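Charybdin (Charybdis maritima, PDB 2B7U) is a ribosome-inactivating protein, a member of a family of plant proteins that put ribosomes out of action. Local coordinates at residues 16-20 with 21-25; 72-75 with 76-79; 192-195 with 196-200; 209-212 with 213-217. One frame throughout, in Å; residues are numbered along the deposited sequence. Where two conformers were deposited one is given.

Interaction 1. Residues 16-20 with 21-25; sequences IERLT and GQTYT
A capping box opens helix 21-35, with Thr20 at the N-cap and Thr23 three residues on. The two threonines exchange bonds: Thr23 N donates to Thr20 OG1 over 3.1 Å, and Thr20 N donates to Thr23 OG1 over 3.0 Å with an almost straight N-H...O angle of 172°. Both hydroxyls stand between their own backbone N and carbonyl carbon (chi1 68° in Thr20, 60° in Thr23), which brings each beside the other residue's N-H. The first helical turn is closed by Tyr24 N, 2.9 Å from Thr20 O.

Around the box, the Arg18 guanidinium lays one face over Thr23 OG1, which sits 3.5 Å above its plane and toward the rim; NH2 comes within 3.3 Å of Thr23 CB. Leu19 CD2 lies 3.4 Å from Thr23 OG1 and makes its apolar contact with Tyr24 CB, at 3.8 Å. Leu19 also touches Leu138 of helix 135-147, while Tyr24 OH bonds to Met164 O. A type I turn, Ile16 to Leu19, leads the chain from strand 7-15 into this start, a reciprocal side-chain-to-backbone pairing characteristic of helix N-termini.

Interaction 2. Residues 72-75 with 76-79; sequences RIHR and DDLV
His74, the last residue of strand 67-74, meets Val79 and Leu78 through backbone bonds that close the connection to strand 80-84. His74 N donates to Val79 O over 2.9 Å, at an N-H...O angle of 168°, and Leu78 N returns a weak bond to His74 O. Val79 O also receives a CA-H...O contact from Ile73 CA at 3.5 Å and lies near the plane of the His74 ring, at its edge, 3.3 Å from CD2.

The carboxylates supply the polar side-chain contacts. Val79 N donates to Asp77 OD2, meeting it from above the carboxylate plane, and the same oxygen lies close against His74 CB, at 3.0 Å. With chi1 at 67°, Asp77 CG is placed between its own N and carbonyl carbon, turning OD2 back over the turn. Asp76 runs alongside His74, imidazole and carboxylate planes 33° apart, and a water in the plane of the ring joins them, 2.8 Å from His74 ND1 and 2.9 Å from Asp76 OD1. NE2 is bonded to Arg81 NE, so each ring nitrogen has a polar partner.

Among the carbon contacts, Ile73 CG2 lies against the backbone of Leu78, 3.6 Å from its C, and both side chains touch Phe58 of strand 56-64 and helix 151-170. An Asx turn at Asp77 thus shapes a compact connection between two adjacent antiparallel strands.

Interaction 3. Residues 192-195 with 196-200; sequences QWMQ and NDLEK
Trp193 and Leu198 make the close-packed flank of helix 192-199. Their side chains run alongside each other, and Leu198 CD1 comes within 3.6 Å of Trp193 CZ3. With chi1 at 77°, the indole is folded between its own backbone N and carbonyl carbon, and Met194 CG sits over the centre of one ring face, 3.7 Å above it. Met194 CG is also 4.2 Å from Leu198 CD1, so the three apolar groups form one cluster. Tyr226 stacks on the indole, and Ile225 of strand 223-225 touches both Trp193 and Leu198. Asp197 places CB at the indole edge, near its plane, and sends OD2 to Tyr226 N.

The other flank is polar and more exposed, and its side chains meet in pairs around Asn196 instead of clustering. Gln192 CG approaches Asn196 OD1 at 3.3 Å, their amides tilted 41° to one another. Gln195 lies beside Asn196 with the amide planes only 17° apart and OE1 2.9 Å from ND2.

Toward its end the helix backbone widens into a pi-type turn: Glu199 N bonds to Met194 O at 2.9 Å and Lys200 N to Gln195 O at 3.1 Å, each five residues back. The chemistry implies a divided helix: the apolar flank packs against strand 223-225 and Tyr226, buried Glu199 is met by Gln163 through OE1, and amides sit at the exposed side.

Interaction 4. Residues 209-212 with 213-217; sequences ILKS and NADPC
The C-terminal end of helix 202-214 passes into an Asx turn at Asp215, two residues before the disulfide cysteine Cys217. Asp215 meets Lys211 across this end in both backbone and side chain. Asp215 N donates to Lys211 O over 2.8 Å, while Ala214 N makes weak bonds to both Leu210 O and Lys211 O. One step earlier, Asn213 N reaches Ile209 O at 3.1 Å in a regular helical bond. Asp215 is the first residue to leave helical backbone angles, and the chain turns away there.

The two charged side chains cross at an angle. Lys211 bends at chi2 (75°), bringing its CE methylene to 3.4 Å from Asp215 OD2. NZ stays 4.1 Å from the same oxygen, beyond a salt bridge, and its hydrogen bond goes to Asp248 O. The opposite charges may still attract at this range, but touching falls to the aliphatic part of the lysine.

Asp215 CB faces back to the helix, 3.3 Å from Lys211 O, and the second carboxylate oxygen, OD1, accepts from the N of Cys254, far along the sequence. Cys254 is also joined to Cys217 by the disulfide, so Asp215 ties the helix end to both halves of this link. Leu210 packs on Trp38 and Leu40 of strand 38-40. In the Asx turn itself, Cys217 N approaches Asp215 OD1 from above the carboxylate plane, at 3.0 Å.

Along the chain the four contacts come in numerical order, and none touches another. Interaction 1 starts helix 21-35 after strand 7-15, an outermost strand of the six-stranded mixed sheet; interaction 2 connects two neighbouring inner strands of that sheet, its centre about 23 Å from that of interaction 1. Interactions 3 and 4 lie on the successive helices 192-199 and 202-214, their centres about 24 Å apart. The first two thus belong to the sheet-bearing part and the last two to the later helices. Interaction 2 lies near the middle, about 7 Å from the chain's centre, whereas interaction 4, about 24 Å from that centre, is fixed to the chain's C-terminal end by the disulfide.

Interaction 1. Residues 16-20 with 21-25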
# COMPACT_ATOMS: atom_id res chain seq x y z
N ILE A 16 16.34 7.87 0.82
CA ILE A 16 16.65 6.68 0.05
C ILE A 16 18.15 6.45 -0.13
O ILE A 16 18.56 5.32 -0.38
CB ILE A 16 15.95 6.74 -1.35
CG1 ILE A 16 14.48 7.14 -1.21
CG2 ILE A 16 16.05 5.40 -2.09
CD1 ILE A 16 13.71 6.23 -0.29
N GLU A 17 18.98 7.48 0.01
CA GLU A 17 20.41 7.35 -0.34
C GLU A 17 21.18 6.30 0.46
O GLU A 17 21.92 5.50 -0.12
CB GLU A 17 21.11 8.71 -0.25
CG GLU A 17 22.54 8.67 -0.76
CD GLU A 17 23.24 10.00 -0.61
OE1 GLU A 17 22.61 10.99 -0.19
OE2 GLU A 17 24.46 10.04 -0.91
N ARG A 18 21.02 6.31 1.78
CA ARG A 18 21.73 5.37 2.68
C ARG A 18 20.89 4.13 3.02
O ARG A 18 21.25 3.35 3.90
CB ARG A 18 22.20 6.12 3.96
CG ARG A 18 21.38 5.95 5.27
CD ARG A 18 19.89 6.18 5.10
NE ARG A 18 19.11 5.66 6.23
CZ ARG A 18 17.83 5.26 6.14
NH1 ARG A 18 17.20 5.30 4.97
NH2 ARG A 18 17.19 4.81 7.21
N LEU A 19 19.78 3.95 2.30
CA LEU A 19 18.80 2.91 2.61
C LEU A 19 19.43 1.52 2.55
O LEU A 19 20.11 1.19 1.58
CB LEU A 19 17.63 2.99 1.61
CG LEU A 19 16.17 3.01 2.06
CD1 LEU A 19 15.29 2.40 0.98
CD2 LEU A 19 15.94 2.36 3.37
N THR A 20 19.20 0.71 3.58
CA THR A 20 19.63 -0.69 3.57
C THR A 20 18.42 -1.58 3.81
O THR A 20 17.34 -1.09 4.18
CB THR A 20 20.66 -0.98 4.67
OG1 THR A 20 20.06 -0.88 5.97
CG2 THR A 20 21.82 -0.01 4.57
N GLY A 21 18.61 -2.89 3.63
CA GLY A 21 17.56 -3.88 3.92
C GLY A 21 17.02 -3.71 5.32
O GLY A 21 15.80 -3.70 5.53
N GLN A 22 17.93 -3.52 6.27
CA GLN A 22 17.55 -3.37 7.67
C GLN A 22 16.80 -2.08 7.94
O GLN A 22 15.76 -2.10 8.62
CB GLN A 22 18.80 -3.45 8.57
CG GLN A 22 19.25 -4.86 8.91
CD GLN A 22 19.19 -5.83 7.75
OE1 GLN A 22 19.85 -5.63 6.74
NE2 GLN A 22 18.42 -6.92 7.91
N THR A 23 17.26 -0.96 7.41
CA THR A 23 16.57 0.31 7.70
C THR A 23 15.23 0.45 6.95
O THR A 23 14.31 1.10 7.44
CB THR A 23 17.46 1.52 7.46
OG1 THR A 23 17.88 1.57 6.09
CG2 THR A 23 18.67 1.45 8.38
N TYR A 24 15.13 -0.17 5.79
CA TYR A 24 13.85 -0.28 5.08
C TYR A 24 12.89 -1.12 5.92
O TYR A 24 11.75 -0.71 6.13
CB TYR A 24 14.08 -0.93 3.73
CG TYR A 24 12.82 -1.35 3.01
CD1 TYR A 24 12.03 -0.41 2.34
CD2 TYR A 24 12.46 -2.67 2.93
CE1 TYR A 24 10.88 -0.79 1.66
CE2 TYR A 24 11.31 -3.06 2.23
CZ TYR A 24 10.55 -2.13 1.59
OH TYR A 24 9.44 -2.59 0.94
N THR A 25 13.33 -2.28 6.40
CA THR A 25 12.47 -3.11 7.24
C THR A 25 11.99 -2.36 8.48
O THR A 25 10.81 -2.44 8.86
CB THR A 25 13.21 -4.39 7.61
OG1 THR A 25 13.44 -5.15 6.40
CG2 THR A 25 12.38 -5.21 8.59

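Interaction 2. Residues 72-75 with 76-79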
# COMPACT_ATOMS: atom_id res chain seq x y z
N ARG A 72 0.40 11.10 -0.74
CA ARG A 72 -0.72 11.08 0.23
C ARG A 72 -1.49 9.78 0.01
O ARG A 72 -1.84 9.45 -1.10
CB ARG A 72 -1.63 12.25 0.01
CG ARG A 72 -2.63 12.44 1.10
CD ARG A 72 -3.05 13.90 1.23
NE ARG A 72 -1.96 14.76 1.71
CZ ARG A 72 -2.06 16.09 1.80
NH1 ARG A 72 -3.17 16.71 1.42
NH2 ARG A 72 -1.03 16.79 2.25
N ILE A 73 -1.67 9.05 1.10
CA ILE A 73 -2.23 7.69 1.06
C ILE A 73 -3.40 7.57 2.03
O ILE A 73 -3.33 8.08 3.14
CB ILE A 73 -1.11 6.69 1.45
CG1 ILE A 73 0.06 6.82 0.46
CG2 ILE A 73 -1.62 5.26 1.46
CD1 ILE A 73 1.32 6.06 0.82
N HIS A 74 -4.43 6.84 1.63
CA HIS A 74 -5.56 6.55 2.53
C HIS A 74 -5.14 5.66 3.71
O HIS A 74 -4.48 4.63 3.53
CB HIS A 74 -6.67 5.83 1.78
CG HIS A 74 -7.37 6.69 0.80
ND1 HIS A 74 -8.46 7.46 1.13
CD2 HIS A 74 -7.15 6.89 -0.52
CE1 HIS A 74 -8.88 8.11 0.06
NE2 HIS A 74 -8.10 7.77 -0.97
N ARG A 75 -5.54 6.06 4.92
CA ARG A 75 -5.11 5.37 6.13
C ARG A 75 -5.93 4.12 6.37
O ARG A 75 -5.47 3.23 7.09
CB ARG A 75 -5.17 6.29 7.35
CG ARG A 75 -4.48 5.66 8.51
CD ARG A 75 -4.49 6.50 9.76
NE ARG A 75 -4.12 5.68 10.92
CZ ARG A 75 -3.96 6.17 12.14
NH1 ARG A 75 -3.64 5.36 13.14
NH2 ARG A 75 -4.09 7.48 12.35
N ASP A 76 -7.11 4.05 5.78
CA ASP A 76 -7.98 2.90 6.01
C ASP A 76 -7.77 1.76 5.02
O ASP A 76 -7.95 0.61 5.36
CB ASP A 76 -9.46 3.33 6.10
CG ASP A 76 -9.94 4.10 4.89
OD1 ASP A 76 -9.10 4.51 4.04
OD2 ASP A 76 -11.15 4.34 4.82
N ASP A 77 -7.39 2.05 3.79
CA ASP A 77 -7.15 0.99 2.82
C ASP A 77 -5.78 0.99 2.16
O ASP A 77 -5.52 0.13 1.33
CB ASP A 77 -8.29 0.93 1.79
CG ASP A 77 -8.34 2.13 0.91
OD1 ASP A 77 -9.28 2.23 0.06
OD2 ASP A 77 -7.46 3.00 1.02
N LEU A 78 -4.90 1.91 2.56
CA LEU A 78 -3.54 2.03 2.05
C LEU A 78 -3.45 2.27 0.54
O LEU A 78 -2.42 2.01 -0.08
CB LEU A 78 -2.69 0.82 2.49
CG LEU A 78 -2.55 0.68 3.99
CD1 LEU A 78 -1.60 -0.49 4.35
CD2 LEU A 78 -2.12 1.94 4.67
N VAL A 79 -4.49 2.87 -0.02
CA VAL A 79 -4.51 3.20 -1.42
C VAL A 79 -3.87 4.59 -1.63
O VAL A 79 -4.17 5.56 -0.94
CB VAL A 79 -5.94 3.17 -1.97
CG1 VAL A 79 -6.02 3.71 -3.37
CG2 VAL A 79 -6.49 1.75 -1.95
O HOH W 1 -9.48 7.36 3.71

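Interaction 3. Residues 192-195 with 196-200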
# COMPACT_ATOMS: atom_id res chain seq x y z
N GLN A 192 5.40 -13.69 -9.12
CA GLN A 192 4.00 -13.68 -9.55
C GLN A 192 3.06 -14.11 -8.42
O GLN A 192 1.95 -13.59 -8.30
CB GLN A 192 3.79 -14.56 -10.79
CG GLN A 192 2.43 -14.33 -11.47
CD GLN A 192 2.37 -14.88 -12.89
OE1 GLN A 192 1.66 -14.34 -13.75
NE2 GLN A 192 3.09 -15.97 -13.13
N TRP A 193 3.49 -15.04 -7.57
CA TRP A 193 2.62 -15.49 -6.49
C TRP A 193 2.30 -14.37 -5.50
O TRP A 193 1.20 -14.31 -4.92
CB TRP A 193 3.19 -16.71 -5.78
CG TRP A 193 4.32 -16.51 -4.81
CD1 TRP A 193 5.66 -16.58 -5.08
CD2 TRP A 193 4.20 -16.25 -3.42
NE1 TRP A 193 6.38 -16.38 -3.92
CE2 TRP A 193 5.50 -16.18 -2.89
CE3 TRP A 193 3.12 -16.07 -2.56
CZ2 TRP A 193 5.74 -15.93 -1.54
CZ3 TRP A 193 3.36 -15.84 -1.22
CH2 TRP A 193 4.66 -15.76 -0.73
N MET A 194 3.27 -13.48 -5.29
CA MET A 194 3.06 -12.31 -4.43
C MET A 194 2.08 -11.33 -5.06
O MET A 194 1.27 -10.72 -4.36
CB MET A 194 4.39 -11.64 -4.09
CG MET A 194 5.25 -12.50 -3.24
SD MET A 194 6.79 -11.70 -2.74
CE MET A 194 7.57 -13.09 -1.92
N GLN A 195 2.12 -11.16 -6.38
CA GLN A 195 1.07 -10.37 -7.04
C GLN A 195 -0.31 -11.04 -6.95
O GLN A 195 -1.32 -10.45 -6.50
CB GLN A 195 1.44 -10.17 -8.51
CG GLN A 195 0.40 -9.35 -9.25
CD GLN A 195 0.61 -9.36 -10.74
OE1 GLN A 195 0.65 -10.43 -11.36
NE2 GLN A 195 0.75 -8.20 -11.32
N ASN A 196 -0.39 -12.29 -7.35
CA ASN A 196 -1.69 -12.91 -7.58
C ASN A 196 -2.32 -13.56 -6.36
O ASN A 196 -3.57 -13.63 -6.22
CB ASN A 196 -1.56 -13.97 -8.67
CG ASN A 196 -1.22 -13.41 -10.02
OD1 ASN A 196 -0.78 -14.16 -10.91
ND2 ASN A 196 -1.44 -12.13 -10.21
N ASP A 197 -1.49 -14.15 -5.52
CA ASP A 197 -1.99 -14.84 -4.34
C ASP A 197 -2.13 -13.85 -3.18
O ASP A 197 -3.05 -13.98 -2.37
CB ASP A 197 -1.10 -16.00 -3.90
CG ASP A 197 -0.82 -17.00 -5.01
OD1 ASP A 197 -1.09 -16.70 -6.21
OD2 ASP A 197 -0.27 -18.07 -4.67
N LEU A 198 -1.20 -12.91 -3.06
CA LEU A 198 -1.24 -11.96 -1.95
C LEU A 198 -1.92 -10.65 -2.31
O LEU A 198 -3.00 -10.37 -1.81
CB LEU A 198 0.17 -11.69 -1.43
CG LEU A 198 0.91 -12.91 -0.88
CD1 LEU A 198 2.26 -12.50 -0.31
CD2 LEU A 198 0.09 -13.63 0.19
N GLU A 199 -1.28 -9.85 -3.17
CA GLU A 199 -1.75 -8.48 -3.39
C GLU A 199 -3.20 -8.41 -3.80
O GLU A 199 -3.94 -7.58 -3.28
CB GLU A 199 -0.87 -7.73 -4.38
CG GLU A 199 0.55 -7.58 -3.90
CD GLU A 199 1.44 -6.77 -4.82
OE1 GLU A 199 0.96 -6.28 -5.87
OE2 GLU A 199 2.63 -6.62 -4.46
N LYS A 200 -3.61 -9.28 -4.70
CA LYS A 200 -4.99 -9.23 -5.20
C LYS A 200 -6.02 -9.66 -4.17
O LYS A 200 -7.21 -9.40 -4.37
CB LYS A 200 -5.12 -10.04 -6.49
CG LYS A 200 -4.51 -9.42 -7.78
CD LYS A 200 -3.57 -8.24 -7.60
CE LYS A 200 -4.31 -6.91 -7.47
NZ LYS A 200 -3.64 -5.95 -6.51

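Interaction 4. Residues 209-212 with 213-217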
# COMPACT_ATOMS: atom_id res chain seq x y z
N ILE A 209 -10.27 -12.97 7.94
CA ILE A 209 -9.59 -12.98 9.25
C ILE A 209 -10.44 -12.27 10.30
O ILE A 209 -10.70 -12.85 11.37
CB ILE A 209 -8.21 -12.34 9.14
CG1 ILE A 209 -7.30 -13.26 8.30
CG2 ILE A 209 -7.59 -12.09 10.52
CD1 ILE A 209 -6.12 -12.53 7.76
N LEU A 210 -10.92 -11.06 10.01
CA LEU A 210 -11.71 -10.35 11.01
C LEU A 210 -13.09 -10.98 11.19
O LEU A 210 -13.61 -11.01 12.30
CB LEU A 210 -11.86 -8.88 10.64
CG LEU A 210 -10.56 -8.10 10.68
CD1 LEU A 210 -10.86 -6.63 10.48
CD2 LEU A 210 -9.82 -8.31 12.00
N LYS A 211 -13.69 -11.49 10.12
CA LYS A 211 -15.00 -12.13 10.27
C LYS A 211 -14.84 -13.42 11.08
O LYS A 211 -15.72 -13.75 11.91
CB LYS A 211 -15.70 -12.33 8.91
CG LYS A 211 -17.20 -12.48 9.04
CD LYS A 211 -17.92 -11.20 9.31
CE LYS A 211 -19.43 -11.44 9.38
NZ LYS A 211 -20.17 -10.21 9.70
N SER A 212 -13.75 -14.16 10.88
CA SER A 212 -13.47 -15.35 11.68
C SER A 212 -13.35 -15.00 13.17
O SER A 212 -13.87 -15.73 14.02
CB SER A 212 -12.20 -16.06 11.22
OG SER A 212 -12.44 -16.69 9.98
N ASN A 213 -12.69 -13.89 13.49
CA ASN A 213 -12.50 -13.48 14.88
C ASN A 213 -13.80 -13.03 15.53
O ASN A 213 -14.00 -13.21 16.72
CB ASN A 213 -11.46 -12.37 14.95
CG ASN A 213 -10.95 -12.08 16.38
OD1 ASN A 213 -10.39 -12.94 17.03
ND2 ASN A 213 -11.08 -10.84 16.81
N ALA A 214 -14.68 -12.46 14.71
CA ALA A 214 -15.91 -11.82 15.23
C ALA A 214 -17.10 -12.72 15.29
O ALA A 214 -17.95 -12.53 16.17
CB ALA A 214 -16.29 -10.66 14.34
N ASP A 215 -17.22 -13.60 14.31
CA ASP A 215 -18.52 -14.25 13.99
C ASP A 215 -18.39 -15.76 14.08
O ASP A 215 -17.83 -16.41 13.20
CB ASP A 215 -18.98 -13.82 12.58
CG ASP A 215 -20.34 -14.34 12.18
OD1 ASP A 215 -20.93 -15.15 12.94
OD2 ASP A 215 -20.85 -13.96 11.09
N PRO A 216 -18.93 -16.37 15.17
CA PRO A 216 -18.80 -17.79 15.35
C PRO A 216 -19.44 -18.65 14.26
O PRO A 216 -19.07 -19.82 14.11
CB PRO A 216 -19.51 -18.05 16.69
CG PRO A 216 -19.57 -16.78 17.36
CD PRO A 216 -19.64 -15.73 16.29
N CYS A 217 -20.38 -18.06 13.51
CA CYS A 217 -21.06 -18.74 12.42
C CYS A 217 -20.36 -18.63 11.08
O CYS A 217 -20.77 -19.28 10.12
CB CYS A 217 -22.48 -18.20 12.30
SG CYS A 217 -23.47 -18.59 13.82